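Local coordinates for pyruvate kinase 1 (Trypanosoma brucei brucei, PDB 4KCT), which catalyses the transfer of a phosphoryl group from phosphoenolpyruvate to ADP, giving pyruvate and ATP, and also decarboxylates oxaloacetate, at residues I209-R215 with I236-N242; N257-R263 with K291-T297; Q279-S284 with A320-A325. One frame throughout, in Å; residues are numbered along the deposited sequence.

Contact 1. Residues I209-R215 with I236-N242; sequences IFASFIR and IISKIEN. With MG (magnesium ion), chain C; PYR (pyruvic acid), chain E.
Ile209-Ala211 and Ile236-Ile240 run as parallel neighbours in the (beta/alpha)8 barrel, their axes 4.7 Å apart at closest approach and 28° from parallel, with Phe210 paired to Ile237 and Ala211 to Ser238. The ladder alternates in the usual parallel way, Ala211 N donating to Ile237 O and Lys239 N to Ala211 O. Beside it Phe210 and Ile237 point the same way, and CD1 of the ring meets Ile237 CB at 3.6 Å. Toward the strands' C-terminal ends polar side chains take over. The Lys239 chain runs past Phe210 CB, then bends about its CG-CD bond (chi3 50°), which brings NZ to Ser212 OG at 3.0 Å and to pyruvate O3 at 2.9 Å; Asp84 forms a salt bridge with the same nitrogen, and Ser212 OG also bonds to Thr85 O. Glu241 works with both carboxylate oxygens. OE1 binds the magnesium ion at 2.0 Å, while OE2 accepts from Phe213 N (2.8 Å) through its anti lone pair and receives a further bond from water 2, itself a magnesium ligand. The Phe213 ring lies against this acid: Glu241 CB stands over its centre, 3.8 Å from the centroid and 11° off the normal, a CH-pi contact. Water 1 joins Ile214 O to Glu241 N and Asn242 OD1, tying the two loops together. With OE2 held by a backbone N-H and a metal-bound water, the carboxylate is restrained in rotation while OE1 coordinates; the magnesium ion bound to O3, with Lys239 NZ donating to the same oxygen, would probably draw electron density from the ketone of pyruvate.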
loop_
_atom_site.group_PDB
_atom_site.type_symbol
_atom_site.label_atom_id
_atom_site.label_comp_id
_atom_site.label_asym_id
_atom_site.label_seq_id
_atom_site.Cartn_x
_atom_site.Cartn_y
_atom_site.Cartn_z
ATOM N N ILE A 209 39.083 -9.311 4.838
ATOM C CA ILE A 209 39.138 -10.716 5.186
ATOM C C ILE A 209 37.745 -11.308 4.994
ATOM O O ILE A 209 36.763 -10.723 5.442
ATOM C CB ILE A 209 39.474 -10.883 6.684
ATOM C CG1 ILE A 209 40.717 -10.055 7.057
ATOM C CG2 ILE A 209 39.635 -12.369 7.039
ATOM C CD1 ILE A 209 41.976 -10.432 6.275
ATOM N N PHE A 210 37.657 -12.442 4.312
ATOM C CA PHE A 210 36.458 -13.249 4.327
ATOM C C PHE A 210 36.662 -14.314 5.401
ATOM O O PHE A 210 37.428 -15.260 5.198
ATOM C CB PHE A 210 36.251 -13.952 2.966
ATOM C CG PHE A 210 36.071 -13.014 1.792
ATOM C CD1 PHE A 210 35.770 -11.668 1.976
ATOM C CD2 PHE A 210 36.130 -13.513 0.494
ATOM C CE1 PHE A 210 35.561 -10.828 0.883
ATOM C CE2 PHE A 210 35.863 -12.695 -0.598
ATOM C CZ PHE A 210 35.600 -11.348 -0.406
ATOM N N ALA A 211 36.030 -14.124 6.559
ATOM C CA ALA A 211 36.341 -14.921 7.749
ATOM C C ALA A 211 35.425 -16.131 7.793
ATOM O O ALA A 211 34.197 -15.991 7.842
ATOM C CB ALA A 211 36.158 -14.078 9.017
ATOM N N SER A 212 36.027 -17.318 7.753
ATOM C CA SER A 212 35.281 -18.565 7.631
ATOM C C SER A 212 34.550 -18.963 8.891
ATOM O O SER A 212 35.034 -18.727 10.038
ATOM C CB SER A 212 36.196 -19.703 7.174
ATOM O OG SER A 212 36.580 -19.516 5.824
ATOM N N PHE A 213 33.382 -19.566 8.685
ATOM C CA PHE A 213 32.614 -20.223 9.765
ATOM C C PHE A 213 32.367 -19.337 10.974
ATOM O O PHE A 213 32.491 -19.786 12.124
ATOM C CB PHE A 213 33.300 -21.539 10.209
ATOM C CG PHE A 213 32.593 -22.766 9.721
ATOM C CD1 PHE A 213 31.469 -23.251 10.402
ATOM C CD2 PHE A 213 32.918 -23.322 8.472
ATOM C CE1 PHE A 213 30.744 -24.331 9.898
ATOM C CE2 PHE A 213 32.201 -24.407 7.969
ATOM C CZ PHE A 213 31.092 -24.892 8.668
ATOM N N ILE A 214 31.896 -18.122 10.731
ATOM C CA ILE A 214 31.547 -17.235 11.836
ATOM C C ILE A 214 30.224 -17.688 12.482
ATOM O O ILE A 214 29.178 -17.784 11.811
ATOM C CB ILE A 214 31.463 -15.759 11.360
ATOM C CG1 ILE A 214 32.868 -15.261 10.924
ATOM C CG2 ILE A 214 30.875 -14.861 12.451
ATOM C CD1 ILE A 214 33.931 -15.262 12.036
ATOM N N ARG A 215 30.286 -17.994 13.776
ATOM C CA ARG A 215 29.120 -18.538 14.441
ATOM C C ARG A 215 28.448 -17.529 15.356
ATOM O O ARG A 215 27.260 -17.658 15.646
ATOM C CB ARG A 215 29.465 -19.831 15.179
ATOM C CG ARG A 215 29.869 -20.967 14.242
ATOM C CD ARG A 215 31.016 -21.793 14.820
ATOM N NE ARG A 215 32.348 -21.267 14.481
ATOM C CZ ARG A 215 33.430 -21.447 15.240
ATOM N NH1 ARG A 215 34.622 -20.987 14.856
ATOM N NH2 ARG A 215 33.325 -22.135 16.366
ATOM N N ILE A 236 36.069 -6.765 7.730
ATOM C CA ILE A 236 35.760 -8.167 8.018
ATOM C C ILE A 236 34.416 -8.557 7.394
ATOM O O ILE A 236 33.385 -7.966 7.705
ATOM C CB ILE A 236 35.743 -8.456 9.521
ATOM C CG1 ILE A 236 37.136 -8.217 10.111
ATOM C CG2 ILE A 236 35.266 -9.889 9.779
ATOM C CD1 ILE A 236 37.198 -8.347 11.622
ATOM N N ILE A 237 34.470 -9.454 6.413
ATOM C CA ILE A 237 33.273 -9.982 5.792
ATOM C C ILE A 237 33.040 -11.360 6.410
ATOM O O ILE A 237 33.842 -12.287 6.203
ATOM C CB ILE A 237 33.445 -10.133 4.253
ATOM C CG1 ILE A 237 33.855 -8.804 3.592
ATOM C CG2 ILE A 237 32.155 -10.677 3.601
ATOM C CD1 ILE A 237 32.973 -7.632 3.973
ATOM N N SER A 238 31.985 -11.495 7.218
ATOM C CA SER A 238 31.782 -12.749 7.936
ATOM C C SER A 238 31.096 -13.751 7.033
ATOM O O SER A 238 30.083 -13.428 6.404
ATOM C CB SER A 238 30.946 -12.509 9.201
ATOM O OG SER A 238 31.705 -11.750 10.139
ATOM N N LYS A 239 31.652 -14.966 6.942
ATOM C CA LYS A 239 31.035 -16.001 6.115
ATOM C C LYS A 239 30.086 -16.823 6.954
ATOM O O LYS A 239 30.444 -17.306 8.031
ATOM C CB LYS A 239 32.086 -16.908 5.477
ATOM C CG LYS A 239 33.120 -16.120 4.665
ATOM C CD LYS A 239 34.308 -17.005 4.260
ATOM C CE LYS A 239 33.862 -18.310 3.624
ATOM N NZ LYS A 239 35.063 -19.151 3.311
ATOM N N ILE A 240 28.835 -16.834 6.537
ATOM C CA ILE A 240 27.807 -17.608 7.217
ATOM C C ILE A 240 27.753 -19.008 6.597
ATOM O O ILE A 240 27.368 -19.168 5.420
ATOM C CB ILE A 240 26.439 -16.913 7.053
ATOM C CG1 ILE A 240 26.520 -15.474 7.552
ATOM C CG2 ILE A 240 25.307 -17.715 7.736
ATOM C CD1 ILE A 240 26.898 -15.349 9.028
ATOM N N GLU A 241 28.106 -20.027 7.385
ATOM C CA GLU A 241 28.338 -21.348 6.828
ATOM C C GLU A 241 27.603 -22.463 7.560
ATOM O O GLU A 241 27.789 -23.630 7.222
ATOM C CB GLU A 241 29.850 -21.679 6.808
ATOM C CG GLU A 241 30.731 -20.562 6.317
ATOM C CD GLU A 241 32.010 -21.075 5.671
ATOM O OE1 GLU A 241 31.918 -21.749 4.617
ATOM O OE2 GLU A 241 33.092 -20.675 6.115
ATOM N N ASN A 242 26.866 -22.124 8.623
ATOM C CA ASN A 242 26.161 -23.145 9.414
ATOM C C ASN A 242 24.990 -22.537 10.172
ATOM O O ASN A 242 24.724 -21.327 10.045
ATOM C CB ASN A 242 27.134 -23.875 10.391
ATOM C CG ASN A 242 27.353 -23.107 11.705
ATOM O OD1 ASN A 242 27.360 -21.867 11.731
ATOM N ND2 ASN A 242 27.589 -23.853 12.796
HETATM MG MG MG C . 33.050 -22.537 3.188
HETATM C C PYR E . 31.563 -21.939 0.936
HETATM O O PYR E . 30.676 -21.764 0.054
HETATM O OXT PYR E . 31.393 -22.804 1.841
HETATM C CA PYR E . 32.750 -21.031 0.990
HETATM O O3 PYR E . 33.645 -21.215 1.835
HETATM C CB PYR E . 32.802 -19.823 0.089
HETATM O O HOH W 1 28.517 -19.783 10.126
HETATM O O HOH W 2 34.659 -22.222 4.819
HETATM O O HOH W 3 34.533 -23.685 2.174
#

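Contact 2. Residues N257-R263 with K291-T297; sequences NGIMVAR and KPVICAT. With PYR (pyruvic acid), chain E.
The pyruvate site at the C-terminal end of the barrel is partly built by Asn257-Arg263 and Lys291-Thr297, whose strands 258-262 and 293-296 are parallel neighbours, 14° apart in direction. Ile259 N donates to Pro292 O, Ile294 N to Ile259 O, and Val261 N to Ile294 O at 2.9 Å. On one face of the sheet Val261 CG2 touches Val293 CG2 (4.1 Å). On the other, Met260 sends its sulfur across to the neighbouring strand: with CG anti to the backbone N (chi1 176°), SD comes 3.7 Å from Ala296 CB and also approaches the methyl of pyruvate. Thr297 OG1 is placed as donor to pyruvate O, but the modelled 2.4 Å is doubtfully short. Arg263 reaches over the end of the neighbouring strand and binds two successive carbonyls. Its NH2 meets Thr297 O at 2.9 Å, in the guanidinium plane and nearly straight (169°), whereas NE reaches Ala296 O at 3.0 Å from above the carbonyl plane, a more bent bond. Cys295 SG lies over one face of the guanidinium, 3.8 Å from CZ and offset toward the rim. Asp316 pairs with NH2 as well, so backbone carbonyls and a carboxylate together fix the group's orientation. Arg263 O accepts a bond from Arg311 of the second subunit, which links this corner of the site to the subunit interface. Helix 275-289 packs Ile282 and Cys286 against the Ile259, Val261 and Val293 face, strand 235-240 continues the barrel beside 258-262, and Met329 of strand 327-330 meets Met260, Ile294 and Ala296.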
loop_
_atom_site.group_PDB
_atom_site.type_symbol
_atom_site.label_atom_id
_atom_site.label_comp_id
_atom_site.label_asym_id
_atom_site.label_seq_id
_atom_site.Cartn_x
_atom_site.Cartn_y
_atom_site.Cartn_z
ATOM N N ASN A 257 31.733 -5.915 8.896
ATOM C CA ASN A 257 31.626 -4.891 7.868
ATOM C C ASN A 257 30.724 -5.364 6.718
ATOM O O ASN A 257 30.282 -4.576 5.905
ATOM C CB ASN A 257 33.011 -4.522 7.329
ATOM C CG ASN A 257 33.930 -3.946 8.421
ATOM O OD1 ASN A 257 34.704 -4.677 9.026
ATOM N ND2 ASN A 257 33.647 -2.731 8.833
ATOM N N GLY A 258 30.500 -6.662 6.645
ATOM C CA GLY A 258 29.758 -7.252 5.514
ATOM C C GLY A 258 29.607 -8.746 5.722
ATOM O O GLY A 258 30.097 -9.292 6.724
ATOM N N ILE A 259 28.846 -9.397 4.838
ATOM C CA ILE A 259 28.487 -10.806 5.032
ATOM C C ILE A 259 28.717 -11.559 3.718
ATOM O O ILE A 259 28.484 -11.016 2.662
ATOM C CB ILE A 259 27.001 -10.937 5.418
ATOM C CG1 ILE A 259 26.737 -10.239 6.762
ATOM C CG2 ILE A 259 26.572 -12.405 5.416
ATOM C CD1 ILE A 259 27.439 -10.942 7.942
ATOM N N MET A 260 29.190 -12.797 3.794
ATOM C CA MET A 260 29.094 -13.682 2.640
ATOM C C MET A 260 28.159 -14.828 2.936
ATOM O O MET A 260 28.259 -15.464 3.964
ATOM C CB MET A 260 30.485 -14.236 2.246
ATOM C CG MET A 260 30.382 -15.241 1.115
ATOM S SD MET A 260 31.857 -16.255 0.906
ATOM C CE MET A 260 33.096 -14.991 0.630
ATOM N N VAL A 261 27.232 -15.084 2.027
ATOM C CA VAL A 261 26.413 -16.269 2.119
ATOM C C VAL A 261 27.187 -17.431 1.508
ATOM O O VAL A 261 27.325 -17.514 0.288
ATOM C CB VAL A 261 25.052 -16.073 1.377
ATOM C CG1 VAL A 261 24.177 -17.328 1.502
ATOM C CG2 VAL A 261 24.326 -14.845 1.931
ATOM N N ALA A 262 27.839 -18.219 2.362
ATOM C CA ALA A 262 28.831 -19.175 1.898
ATOM C C ALA A 262 28.138 -20.518 1.636
ATOM O O ALA A 262 28.042 -21.361 2.521
ATOM C CB ALA A 262 29.938 -19.329 2.937
ATOM N N ARG A 263 27.491 -20.615 0.480
ATOM C CA ARG A 263 26.470 -21.634 0.249
ATOM C C ARG A 263 26.998 -23.066 0.208
ATOM O O ARG A 263 26.230 -23.998 0.372
ATOM C CB ARG A 263 25.686 -21.331 -1.019
ATOM C CG ARG A 263 24.876 -20.049 -0.890
ATOM C CD ARG A 263 23.998 -19.863 -2.103
ATOM N NE ARG A 263 24.741 -20.011 -3.360
ATOM C CZ ARG A 263 24.176 -19.887 -4.553
ATOM N NH1 ARG A 263 22.886 -19.598 -4.633
ATOM N NH2 ARG A 263 24.854 -20.201 -5.657
ATOM N N LYS A 291 24.905 -2.921 4.825
ATOM C CA LYS A 291 26.241 -3.522 4.757
ATOM C C LYS A 291 26.334 -4.483 3.573
ATOM O O LYS A 291 25.357 -5.174 3.226
ATOM C CB LYS A 291 26.586 -4.250 6.061
ATOM C CG LYS A 291 26.694 -3.297 7.262
ATOM C CD LYS A 291 27.125 -4.006 8.534
ATOM C CE LYS A 291 27.692 -2.987 9.543
ATOM N NZ LYS A 291 27.785 -3.566 10.892
ATOM N N PRO A 292 27.510 -4.536 2.937
ATOM C CA PRO A 292 27.625 -5.284 1.681
ATOM C C PRO A 292 27.463 -6.798 1.896
ATOM O O PRO A 292 27.808 -7.330 2.962
ATOM C CB PRO A 292 29.063 -4.964 1.201
ATOM C CG PRO A 292 29.751 -4.315 2.365
ATOM C CD PRO A 292 28.650 -3.625 3.140
ATOM N N VAL A 293 26.854 -7.458 0.937
ATOM C CA VAL A 293 26.615 -8.896 1.043
ATOM C C VAL A 293 26.938 -9.573 -0.288
ATOM O O VAL A 293 26.699 -9.001 -1.353
ATOM C CB VAL A 293 25.172 -9.233 1.549
ATOM C CG1 VAL A 293 24.084 -8.735 0.575
ATOM C CG2 VAL A 293 25.013 -10.756 1.794
ATOM N N ILE A 294 27.688 -10.676 -0.187
ATOM C CA ILE A 294 28.198 -11.410 -1.323
ATOM C C ILE A 294 27.475 -12.768 -1.347
ATOM O O ILE A 294 27.410 -13.465 -0.317
ATOM C CB ILE A 294 29.705 -11.696 -1.100
ATOM C CG1 ILE A 294 30.490 -10.387 -0.877
ATOM C CG2 ILE A 294 30.273 -12.549 -2.220
ATOM C CD1 ILE A 294 31.938 -10.610 -0.450
ATOM N N CYS A 295 26.936 -13.143 -2.499
ATOM C CA CYS A 295 26.435 -14.519 -2.696
ATOM C C CYS A 295 27.530 -15.385 -3.355
ATOM O O CYS A 295 28.143 -14.963 -4.326
ATOM C CB CYS A 295 25.168 -14.497 -3.576
ATOM S SG CYS A 295 24.368 -16.137 -3.723
ATOM N N ALA A 296 27.819 -16.549 -2.754
ATOM C CA ALA A 296 28.961 -17.376 -3.155
ATOM C C ALA A 296 28.565 -18.837 -3.510
ATOM O O ALA A 296 27.675 -19.429 -2.877
ATOM C CB ALA A 296 30.041 -17.385 -2.069
ATOM N N THR A 297 29.370 -19.436 -4.399
ATOM C CA THR A 297 29.565 -20.889 -4.476
ATOM C C THR A 297 28.638 -21.575 -5.475
ATOM O O THR A 297 27.401 -21.470 -5.392
ATOM C CB THR A 297 29.520 -21.579 -3.099
ATOM O OG1 THR A 297 30.583 -21.065 -2.283
ATOM C CG2 THR A 297 29.696 -23.110 -3.280
HETATM C C PYR E . 31.563 -21.939 0.936
HETATM O O PYR E . 30.676 -21.764 0.054
HETATM O OXT PYR E . 31.393 -22.804 1.841
HETATM C CA PYR E . 32.750 -21.031 0.990
HETATM O O3 PYR E . 33.645 -21.215 1.835
HETATM C CB PYR E . 32.802 -19.823 0.089
#

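Contact 3. Residues Q279-S284 with A320-A325; sequences QMCIIS and AVLNGA
Ile283 is the tightly packed part of the contact between helix 275-289 and the end of helix 311-323. Its CG2 lies 3.3 Å from Asn323 O and 3.4 Å from Gly324 C, while CD1 touches both Asn323 CB (3.8 Å) and Ala325 CB. Gly324 closes its helix in a Schellman motif: its phi is positive (123°), Ala325 N bonds to Ala320 O and Gly324 N, weakly, to Val321 O; Gly324 N also reaches Ala320 O, from the opposite face of its plane to Ala325 N. A polar link flanks the isoleucine, Gln279 NE2 donating to Asn323 OD1 at 3.0 Å, in the carbonyl plane of the acceptor, with the two amides turned 76° from each other. CG anti to the backbone N (chi1 173°) and an extended chain carry Gln279 across the groove. The looser side is hydrated. Two waters give hydrogens to Asn323 O; water 4 also gives one to Met280 O, and water 5 accepts from Ser284 OG at 2.8 Å. Asn7 of the second subunit bonds to Ser284 OG too, so this wetted edge adjoins the subunit interface. Because Arg263 engages the other end of the Gln279 amide, the helix contact is coupled to an arginine of the pyruvate pocket.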
loop_
_atom_site.group_PDB
_atom_site.type_symbol
_atom_site.label_atom_id
_atom_site.label_comp_id
_atom_site.label_asym_id
_atom_site.label_seq_id
_atom_site.Cartn_x
_atom_site.Cartn_y
_atom_site.Cartn_z
ATOM N N GLN A 279 19.436 -17.616 2.341
ATOM C CA GLN A 279 20.011 -16.629 1.424
ATOM C C GLN A 279 19.118 -15.378 1.373
ATOM O O GLN A 279 19.595 -14.235 1.508
ATOM C CB GLN A 279 20.122 -17.224 0.006
ATOM C CG GLN A 279 20.559 -16.207 -1.043
ATOM C CD GLN A 279 20.884 -16.859 -2.380
ATOM O OE1 GLN A 279 21.453 -17.962 -2.422
ATOM N NE2 GLN A 279 20.586 -16.153 -3.480
ATOM N N MET A 280 17.827 -15.586 1.130
ATOM C CA MET A 280 16.918 -14.459 1.016
ATOM C C MET A 280 16.903 -13.635 2.292
ATOM O O MET A 280 16.841 -12.416 2.254
ATOM C CB MET A 280 15.502 -14.952 0.725
ATOM C CG MET A 280 15.324 -15.501 -0.681
ATOM S SD MET A 280 13.739 -16.379 -0.788
ATOM C CE MET A 280 12.637 -15.000 -0.960
ATOM N N CYS A 281 16.811 -14.323 3.417
ATOM C CA CYS A 281 16.763 -13.666 4.720
ATOM C C CYS A 281 18.040 -12.848 5.023
ATOM O O CYS A 281 17.962 -11.669 5.317
ATOM C CB CYS A 281 16.545 -14.706 5.809
ATOM S SG CYS A 281 16.608 -13.992 7.464
ATOM N N ILE A 282 19.206 -13.452 4.787
ATOM C CA ILE A 282 20.477 -12.806 5.068
ATOM C C ILE A 282 20.719 -11.612 4.128
ATOM O O ILE A 282 21.107 -10.522 4.574
ATOM C CB ILE A 282 21.629 -13.806 4.962
ATOM C CG1 ILE A 282 21.564 -14.825 6.114
ATOM C CG2 ILE A 282 22.969 -13.096 4.943
ATOM C CD1 ILE A 282 22.443 -16.046 5.856
ATOM N N ILE A 283 20.441 -11.786 2.845
ATOM C CA ILE A 283 20.631 -10.675 1.932
ATOM C C ILE A 283 19.753 -9.483 2.318
ATOM O O ILE A 283 20.235 -8.321 2.407
ATOM C CB ILE A 283 20.398 -11.075 0.464
ATOM C CG1 ILE A 283 21.537 -12.016 -0.000
ATOM C CG2 ILE A 283 20.334 -9.810 -0.399
ATOM C CD1 ILE A 283 21.274 -12.689 -1.379
ATOM N N SER A 284 18.479 -9.755 2.585
ATOM C CA SER A 284 17.549 -8.677 2.956
ATOM C C SER A 284 17.952 -8.005 4.263
ATOM O O SER A 284 17.901 -6.789 4.371
ATOM C CB SER A 284 16.116 -9.194 3.024
ATOM O OG SER A 284 15.686 -9.528 1.683
ATOM N N ALA A 320 20.176 -13.946 -7.382
ATOM C CA ALA A 320 21.022 -13.351 -6.327
ATOM C C ALA A 320 21.021 -11.820 -6.451
ATOM O O ALA A 320 20.846 -11.103 -5.457
ATOM C CB ALA A 320 22.469 -13.902 -6.383
ATOM N N VAL A 321 21.074 -11.329 -7.678
ATOM C CA VAL A 321 21.002 -9.880 -7.898
ATOM C C VAL A 321 19.605 -9.313 -7.540
ATOM O O VAL A 321 19.486 -8.343 -6.765
ATOM C CB VAL A 321 21.318 -9.545 -9.356
ATOM C CG1 VAL A 321 20.944 -8.097 -9.654
ATOM C CG2 VAL A 321 22.801 -9.819 -9.632
ATOM N N LEU A 322 18.556 -9.997 -7.992
ATOM C CA LEU A 322 17.172 -9.589 -7.647
ATOM C C LEU A 322 16.905 -9.697 -6.148
ATOM O O LEU A 322 16.140 -8.899 -5.593
ATOM C CB LEU A 322 16.149 -10.452 -8.402
ATOM C CG LEU A 322 16.139 -10.274 -9.942
ATOM C CD1 LEU A 322 15.223 -11.294 -10.633
ATOM C CD2 LEU A 322 15.735 -8.859 -10.320
ATOM N N ASN A 323 17.495 -10.701 -5.499
ATOM C CA ASN A 323 17.385 -10.813 -4.026
ATOM C C ASN A 323 17.924 -9.546 -3.325
ATOM O O ASN A 323 17.633 -9.339 -2.150
ATOM C CB ASN A 323 18.199 -11.999 -3.484
ATOM C CG ASN A 323 17.545 -13.359 -3.734
ATOM O OD1 ASN A 323 18.209 -14.384 -3.573
ATOM N ND2 ASN A 323 16.242 -13.381 -4.074
ATOM N N GLY A 324 18.950 -8.927 -3.922
ATOM C CA GLY A 324 19.538 -7.712 -3.336
ATOM C C GLY A 324 21.027 -7.792 -3.031
ATOM O O GLY A 324 21.572 -6.925 -2.352
ATOM N N ALA A 325 21.680 -8.846 -3.503
ATOM C CA ALA A 325 23.105 -9.038 -3.204
ATOM C C ALA A 325 23.916 -7.915 -3.874
ATOM O O ALA A 325 23.641 -7.561 -5.017
ATOM C CB ALA A 325 23.571 -10.398 -3.728
HETATM O O HOH W 4 16.661 -11.519 -0.588
HETATM O O HOH W 5 16.510 -7.647 -0.289
#

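In the fold
The three contacts sample one TIM barrel from its active-site end to its outer helices. Contacts 1 and 2, centres about 8 Å apart, are adjoining strand pairs: Ser238 O lies 2.8 Å from Met260 N, and Phe210 CD2 meets Met260 CE at 3.4 Å. Both touch pyruvate, contact 1 supplying Lys239 and a magnesium ligand, contact 2 the Thr297 hydroxyl; Asp265 completes the protein side of the metal site. Contact 3 lies in the surrounding helical layer, its centre about 9 Å from that of contact 2 and about 17 Å from that of contact 1. The Arg263-Gln279 bond, 3.1 Å between NH1 and OE1, connects it to the pocket, and Ile282 packs onto Ile259, Val261 and Ile240.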